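PDB 2JHP: core protein VP4 from Bluetongue virus, which caps viral RNA as a multifunctional enzyme and is one of five proteins that form the inner capsid. Local coordinates for residues K56-Q61 and A594-E599; I130-S135 and H148-M153. All blocks are in the same frame, centred on the assembly; numbering follows the deposited sequence.

Interaction 1 (K56-Q61 and A594-E599); sequences KWTIRQ and AAEVIE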
loop_
_atom_site.group_PDB
_atom_site.type_symbol
_atom_site.label_atom_id
_atom_site.label_comp_id
_atom_site.label_asym_id
_atom_site.label_seq_id
_atom_site.Cartn_x
_atom_site.Cartn_y
_atom_site.Cartn_z
ATOM N N LYS A 56 31.674 -9.419 7.291
ATOM C CA LYS A 56 31.479 -10.741 7.893
ATOM C C LYS A 56 30.077 -10.925 8.502
ATOM O O LYS A 56 29.801 -11.927 9.171
ATOM C CB LYS A 56 32.592 -11.065 8.900
ATOM C CG LYS A 56 32.578 -10.250 10.184
ATOM C CD LYS A 56 33.653 -10.761 11.121
ATOM C CE LYS A 56 33.383 -10.364 12.556
ATOM N NZ LYS A 56 34.442 -10.901 13.461
ATOM N N TRP A 57 29.196 -9.962 8.236
ATOM C CA TRP A 57 27.802 -10.018 8.689
ATOM C C TRP A 57 26.812 -10.236 7.537
ATOM O O TRP A 57 26.992 -9.693 6.439
ATOM C CB TRP A 57 27.446 -8.752 9.476
ATOM C CG TRP A 57 28.393 -8.474 10.625
ATOM C CD1 TRP A 57 29.207 -7.387 10.772
ATOM C CD2 TRP A 57 28.626 -9.307 11.770
ATOM N NE1 TRP A 57 29.923 -7.484 11.943
ATOM C CE2 TRP A 57 29.589 -8.655 12.572
ATOM C CE3 TRP A 57 28.112 -10.541 12.199
ATOM C CZ2 TRP A 57 30.050 -9.194 13.777
ATOM C CZ3 TRP A 57 28.569 -11.074 13.395
ATOM C CH2 TRP A 57 29.530 -10.402 14.171
ATOM N N THR A 58 25.780 -11.044 7.788
ATOM C CA THR A 58 24.740 -11.296 6.784
ATOM C C THR A 58 23.747 -10.130 6.704
ATOM O O THR A 58 23.568 -9.369 7.664
ATOM C CB THR A 58 23.950 -12.599 7.040
ATOM O OG1 THR A 58 23.146 -12.450 8.213
ATOM C CG2 THR A 58 24.880 -13.823 7.180
ATOM N N ILE A 59 23.107 -10.004 5.549
ATOM C CA ILE A 59 22.115 -8.963 5.298
ATOM C C ILE A 59 21.019 -8.888 6.387
ATOM O O ILE A 59 20.782 -7.820 6.960
ATOM C CB ILE A 59 21.525 -9.073 3.849
ATOM C CG1 ILE A 59 20.354 -8.113 3.664
ATOM C CG2 ILE A 59 21.069 -10.481 3.523
ATOM C CD1 ILE A 59 20.749 -6.707 3.633
ATOM N N ARG A 60 20.386 -10.023 6.672
ATOM C CA ARG A 60 19.345 -10.135 7.687
ATOM C C ARG A 60 19.834 -9.787 9.083
ATOM O O ARG A 60 19.059 -9.270 9.896
ATOM C CB ARG A 60 18.783 -11.556 7.711
ATOM C CG ARG A 60 17.859 -11.896 6.549
ATOM C CD ARG A 60 17.337 -13.283 6.732
ATOM N NE ARG A 60 16.226 -13.332 7.674
ATOM C CZ ARG A 60 16.050 -14.287 8.581
ATOM N NH1 ARG A 60 16.931 -15.272 8.702
ATOM N NH2 ARG A 60 14.994 -14.245 9.379
ATOM N N GLN A 61 21.100 -10.104 9.369
ATOM C CA GLN A 61 21.713 -9.727 10.637
ATOM C C GLN A 61 21.786 -8.219 10.707
ATOM O O GLN A 61 21.319 -7.617 11.682
ATOM C CB GLN A 61 23.093 -10.351 10.813
ATOM C CG GLN A 61 23.028 -11.790 11.253
ATOM C CD GLN A 61 24.401 -12.410 11.540
ATOM O OE1 GLN A 61 25.353 -12.245 10.765
ATOM N NE2 GLN A 61 24.494 -13.141 12.653
ATOM N N ALA A 594 17.536 -22.733 8.436
ATOM C CA ALA A 594 18.033 -21.583 7.660
ATOM C C ALA A 594 17.775 -20.278 8.415
ATOM O O ALA A 594 17.382 -19.271 7.831
ATOM C CB ALA A 594 17.404 -21.545 6.248
ATOM N N ALA A 595 18.007 -20.319 9.723
ATOM C CA ALA A 595 17.745 -19.189 10.603
ATOM C C ALA A 595 19.034 -18.641 11.169
ATOM O O ALA A 595 19.980 -19.373 11.390
ATOM C CB ALA A 595 16.830 -19.613 11.740
ATOM N N GLU A 596 19.053 -17.339 11.407
ATOM C CA GLU A 596 20.173 -16.674 12.062
ATOM C C GLU A 596 19.691 -15.847 13.233
ATOM O O GLU A 596 18.488 -15.710 13.459
ATOM C CB GLU A 596 20.992 -15.836 11.076
ATOM C CG GLU A 596 20.176 -15.114 10.019
ATOM C CD GLU A 596 20.909 -15.025 8.694
ATOM O OE1 GLU A 596 22.131 -15.290 8.670
ATOM O OE2 GLU A 596 20.264 -14.688 7.678
ATOM N N VAL A 597 20.660 -15.302 13.961
ATOM C CA VAL A 597 20.459 -14.739 15.286
ATOM C C VAL A 597 21.442 -13.568 15.506
ATOM O O VAL A 597 22.356 -13.362 14.697
ATOM C CB VAL A 597 20.663 -15.876 16.347
ATOM C CG1 VAL A 597 22.133 -16.311 16.407
ATOM C CG2 VAL A 597 20.127 -15.484 17.724
ATOM N N ILE A 598 21.240 -12.789 16.571
ATOM C CA ILE A 598 22.278 -11.871 17.067
ATOM C C ILE A 598 22.505 -11.967 18.586
ATOM O O ILE A 598 22.667 -10.941 19.252
ATOM C CB ILE A 598 22.001 -10.386 16.732
ATOM C CG1 ILE A 598 21.192 -10.221 15.445
ATOM C CG2 ILE A 598 23.328 -9.601 16.683
ATOM C CD1 ILE A 598 20.365 -8.930 15.448
ATOM N N GLU A 599 22.495 -13.182 19.136
ATOM C CA GLU A 599 22.856 -13.405 20.548
ATOM C C GLU A 599 22.967 -14.883 20.921
ATOM O O GLU A 599 22.075 -15.680 20.621
ATOM C CB GLU A 599 21.925 -12.657 21.528
ATOM C CG GLU A 599 20.416 -12.810 21.296
ATOM C CD GLU A 599 19.591 -11.724 21.994
ATOM O OE1 GLU A 599 20.185 -10.772 22.547
ATOM O OE2 GLU A 599 18.344 -11.821 21.987
#
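Glu596 meets both Thr58 and Arg60: its CG stands between the backbone N and the carbonyl carbon (chi1 38°), and the bend at chi2 brings CD, and with it the carboxylate, back onto the start of helix 59-64, between the two residues. That start is a capping box. Thr58, the N-cap residue, offers OG1 to Gln61 N in a weak bond, and Gln61 OE1 in turn accepts from Thr58 N at 3.2 Å, an almost straight bond (172°) on an in-plane lone pair. Threonine suits the N-cap because its short side chain carries an oxygen close to the backbone; Thr58 OG1 also lies 3.1 Å from Glu596 OE1, a weak bond at most. The other carboxylate oxygen serves Arg60: Glu596 OE2 rests 3.4 Å from Arg60 CD and makes a long salt bridge of 3.5 Å to Arg60 NH1. The stronger partner of the guanidinium is Asp514, which forms a salt bridge with Arg60 NH2; the same carboxylate accepts from Glu596 N. Glutamine at position 61 does two jobs, as its amide carries an acceptor for the box and a donor for the loop. The extended chain carries Gln61 CD out to the loop, and there Gln61 NE2 gives a nearly straight hydrogen bond of 3.0 Å to Val597 O, which lies only 6° out of the side-chain amide plane.

Interaction 2 (I130-S135 and H148-M153); sequences IEFHGS and HKIYGM. With SAH (S-adenosyl-L-homocysteine), chain B.
Tyr151 lies beside His133 and Glu131 across a pair of parallel strands, 131-132 and 149-152, joined through helix 137-141 as a beta-alpha-beta unit of a Rossmann-like methyltransferase sheet. With CG anti to its carbonyl carbon (chi1 -52°), the tyrosine runs alongside the histidine. Tyr151 CB lies 3.4 Å from Phe132 O. Tyr151 CG comes next to His133 CE1, and Tyr151 CD1 sits over one face of the imidazole, 3.4 Å from His133 CE1; the two planes are only 19° apart, yet the rings are slid so far that they barely overlap. Farther out, Tyr151 CE1 meets Glu131 CD at 3.7 Å, while the tip, Tyr151 OH, stays 3.9 Å from Glu131 OE2. Glu131 OE1 accepts from His133 NE2 at 3.0 Å, close to the ring plane but on the anti side and 33° out of the carboxylate plane, which helps hold the imidazole in its rotation. Phe132 and Ile150 point to the other face of the sheet, where their apolar side chains suit the packing beneath helix 137-141. At the C-terminal end of the pair, Tyr151 O is gripped twice, by Ser135 N and by Ser135 OG at 2.7 Å, and holds the turn after the first strand. Gly134 occupies that turn with positive phi, and a CB there would crowd SAH O4'. Gly134 O accepts from SAH N at 2.9 Å, Met153 O accepts from SAH O2', and one water links Ser135 O and Met153 N to the ribose oxygens. Two backbone oxygens and a water meet the ligand here, so its placement probably follows the course of the chain as well as side chains such as Asn417 and Arg122.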
loop_
_atom_site.group_PDB
_atom_site.type_symbol
_atom_site.label_atom_id
_atom_site.label_comp_id
_atom_site.label_asym_id
_atom_site.label_seq_id
_atom_site.Cartn_x
_atom_site.Cartn_y
_atom_site.Cartn_z
ATOM N N ILE A 130 -7.808 -12.755 -1.247
ATOM C CA ILE A 130 -8.768 -12.328 -2.257
ATOM C C ILE A 130 -9.213 -10.891 -1.956
ATOM O O ILE A 130 -9.194 -10.051 -2.842
ATOM C CB ILE A 130 -9.987 -13.321 -2.397
ATOM C CG1 ILE A 130 -9.643 -14.513 -3.306
ATOM C CG2 ILE A 130 -11.213 -12.635 -2.972
ATOM C CD1 ILE A 130 -8.706 -15.506 -2.689
ATOM N N GLU A 131 -9.585 -10.616 -0.705
ATOM C CA GLU A 131 -10.130 -9.310 -0.316
ATOM C C GLU A 131 -9.059 -8.310 0.159
ATOM O O GLU A 131 -8.161 -8.674 0.937
ATOM C CB GLU A 131 -11.173 -9.474 0.791
ATOM C CG GLU A 131 -12.384 -10.313 0.437
ATOM C CD GLU A 131 -13.561 -10.062 1.365
ATOM O OE1 GLU A 131 -13.379 -9.392 2.400
ATOM O OE2 GLU A 131 -14.675 -10.527 1.060
ATOM N N PHE A 132 -9.166 -7.061 -0.311
ATOM C CA PHE A 132 -8.287 -5.965 0.122
ATOM C C PHE A 132 -9.089 -4.784 0.633
ATOM O O PHE A 132 -9.931 -4.241 -0.081
ATOM C CB PHE A 132 -7.360 -5.528 -0.993
ATOM C CG PHE A 132 -6.320 -6.527 -1.302
ATOM C CD1 PHE A 132 -6.645 -7.698 -1.992
ATOM C CD2 PHE A 132 -5.005 -6.327 -0.890
ATOM C CE1 PHE A 132 -5.671 -8.647 -2.274
ATOM C CE2 PHE A 132 -4.020 -7.272 -1.163
ATOM C CZ PHE A 132 -4.355 -8.435 -1.855
ATOM N N HIS A 133 -8.835 -4.398 1.882
ATOM C CA HIS A 133 -9.547 -3.277 2.486
ATOM C C HIS A 133 -8.672 -2.033 2.662
ATOM O O HIS A 133 -7.444 -2.117 2.642
ATOM C CB HIS A 133 -10.221 -3.719 3.781
ATOM C CG HIS A 133 -11.248 -4.792 3.572
ATOM N ND1 HIS A 133 -12.586 -4.518 3.387
ATOM C CD2 HIS A 133 -11.124 -6.138 3.479
ATOM C CE1 HIS A 133 -13.246 -5.648 3.205
ATOM N NE2 HIS A 133 -12.383 -6.646 3.255
ATOM N N GLY A 134 -9.334 -0.882 2.791
ATOM C CA GLY A 134 -8.694 0.438 2.824
ATOM C C GLY A 134 -7.898 0.732 1.560
ATOM O O GLY A 134 -6.832 1.349 1.617
ATOM N N SER A 135 -8.410 0.288 0.416
ATOM C CA SER A 135 -7.589 0.267 -0.796
ATOM C C SER A 135 -7.640 1.593 -1.487
ATOM O O SER A 135 -8.550 2.366 -1.266
ATOM C CB SER A 135 -8.042 -0.829 -1.768
ATOM O OG SER A 135 -8.004 -2.114 -1.176
ATOM N N HIS A 148 -8.919 -10.895 -7.313
ATOM C CA HIS A 148 -8.950 -10.042 -6.133
ATOM C C HIS A 148 -10.199 -9.160 -6.102
ATOM O O HIS A 148 -10.690 -8.728 -7.142
ATOM C CB HIS A 148 -7.697 -9.171 -6.068
ATOM C CG HIS A 148 -6.417 -9.938 -6.213
ATOM N ND1 HIS A 148 -5.763 -10.509 -5.142
ATOM C CD2 HIS A 148 -5.673 -10.231 -7.308
ATOM C CE1 HIS A 148 -4.672 -11.114 -5.572
ATOM N NE2 HIS A 148 -4.595 -10.964 -6.881
ATOM N N LYS A 149 -10.697 -8.925 -4.890
ATOM C CA LYS A 149 -11.807 -8.026 -4.611
ATOM C C LYS A 149 -11.245 -6.856 -3.809
ATOM O O LYS A 149 -10.729 -7.040 -2.701
ATOM C CB LYS A 149 -12.900 -8.745 -3.809
ATOM C CG LYS A 149 -13.477 -10.016 -4.463
ATOM C CD LYS A 149 -14.240 -9.707 -5.740
ATOM C CE LYS A 149 -14.455 -10.964 -6.573
ATOM N NZ LYS A 149 -14.702 -10.644 -8.015
ATOM N N ILE A 150 -11.319 -5.659 -4.392
ATOM C CA ILE A 150 -10.669 -4.476 -3.834
ATOM C C ILE A 150 -11.684 -3.505 -3.226
ATOM O O ILE A 150 -12.506 -2.918 -3.940
ATOM C CB ILE A 150 -9.820 -3.743 -4.907
ATOM C CG1 ILE A 150 -8.820 -4.687 -5.605
ATOM C CG2 ILE A 150 -9.156 -2.505 -4.321
ATOM C CD1 ILE A 150 -7.910 -5.532 -4.689
ATOM N N TYR A 151 -11.605 -3.350 -1.905
ATOM C CA TYR A 151 -12.475 -2.467 -1.138
ATOM C C TYR A 151 -11.712 -1.327 -0.492
ATOM O O TYR A 151 -10.488 -1.376 -0.309
ATOM C CB TYR A 151 -13.166 -3.228 -0.015
ATOM C CG TYR A 151 -13.897 -4.485 -0.433
ATOM C CD1 TYR A 151 -13.355 -5.752 -0.177
ATOM C CD2 TYR A 151 -15.142 -4.423 -1.059
ATOM C CE1 TYR A 151 -14.032 -6.917 -0.544
ATOM C CE2 TYR A 151 -15.815 -5.606 -1.425
ATOM C CZ TYR A 151 -15.248 -6.826 -1.164
ATOM O OH TYR A 151 -15.925 -7.946 -1.535
ATOM N N GLY A 152 -12.468 -0.306 -0.114
ATOM C CA GLY A 152 -11.922 0.894 0.510
ATOM C C GLY A 152 -12.978 1.964 0.688
ATOM O O GLY A 152 -14.169 1.741 0.435
ATOM N N MET A 153 -12.529 3.127 1.144
ATOM C CA MET A 153 -13.367 4.325 1.207
ATOM C C MET A 153 -12.532 5.511 0.712
ATOM O O MET A 153 -12.112 6.360 1.494
ATOM C CB MET A 153 -13.899 4.545 2.625
ATOM C CG MET A 153 -14.555 3.320 3.214
ATOM S SD MET A 153 -15.555 3.674 4.640
ATOM C CE MET A 153 -17.138 4.013 3.864
HETATM N N SAH B . -4.310 -0.095 1.808
HETATM C CA SAH B . -3.496 0.687 0.825
HETATM C CB SAH B . -3.606 2.209 0.959
HETATM C CG SAH B . -3.965 2.833 2.295
HETATM S SD SAH B . -4.362 4.591 2.085
HETATM C C SAH B . -2.040 0.251 0.786
HETATM O O SAH B . -1.745 -0.946 0.822
HETATM O OXT SAH B . -1.132 1.074 0.683
HETATM C "C5'" SAH B . -5.644 4.456 3.364
HETATM C "C4'" SAH B . -7.050 4.406 2.792
HETATM O "O4'" SAH B . -7.896 3.622 3.610
HETATM C "C3'" SAH B . -7.687 5.788 2.683
HETATM O "O3'" SAH B . -8.353 5.831 1.432
HETATM C "C2'" SAH B . -8.719 5.818 3.801
HETATM O "O2'" SAH B . -9.859 6.568 3.477
HETATM C "C1'" SAH B . -9.084 4.340 3.928
HETATM N N9 SAH B . -9.627 3.987 5.259
HETATM C C8 SAH B . -9.241 4.485 6.482
HETATM N N7 SAH B . -9.998 3.902 7.447
HETATM C C5 SAH B . -10.861 3.039 6.862
HETATM C C6 SAH B . -11.844 2.183 7.367
HETATM N N6 SAH B . -12.067 2.116 8.678
HETATM N N1 SAH B . -12.581 1.391 6.506
HETATM C C2 SAH B . -12.345 1.448 5.143
HETATM N N3 SAH B . -11.373 2.293 4.638
HETATM C C4 SAH B . -10.640 3.080 5.481
HETATM O O HOH W 1 -9.902 3.619 1.017
#

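How the interactions relate
Along the chain the order is 56-61, 130-135, 148-153, 594-599, so interaction 2 falls within the 533-residue span bridged by interaction 1. Their centres are 36 Å apart and the nearest atoms about 23 Å. They share no sheet: helix 59-64 follows strand 48-51 of the five-stranded parallel sheet, whereas interaction 2 lies within the mixed sheet that continues through strands 393-394 and 406-408. Its centre is about 11 Å from the centre of the chain, against 28 Å for interaction 1. The chain thus leaves its N-terminal part, builds both seven-stranded mixed sheets and returns: interaction 1 ties early and late sequence together, while interaction 2 is local to one S-adenosyl-L-homocysteine pocket.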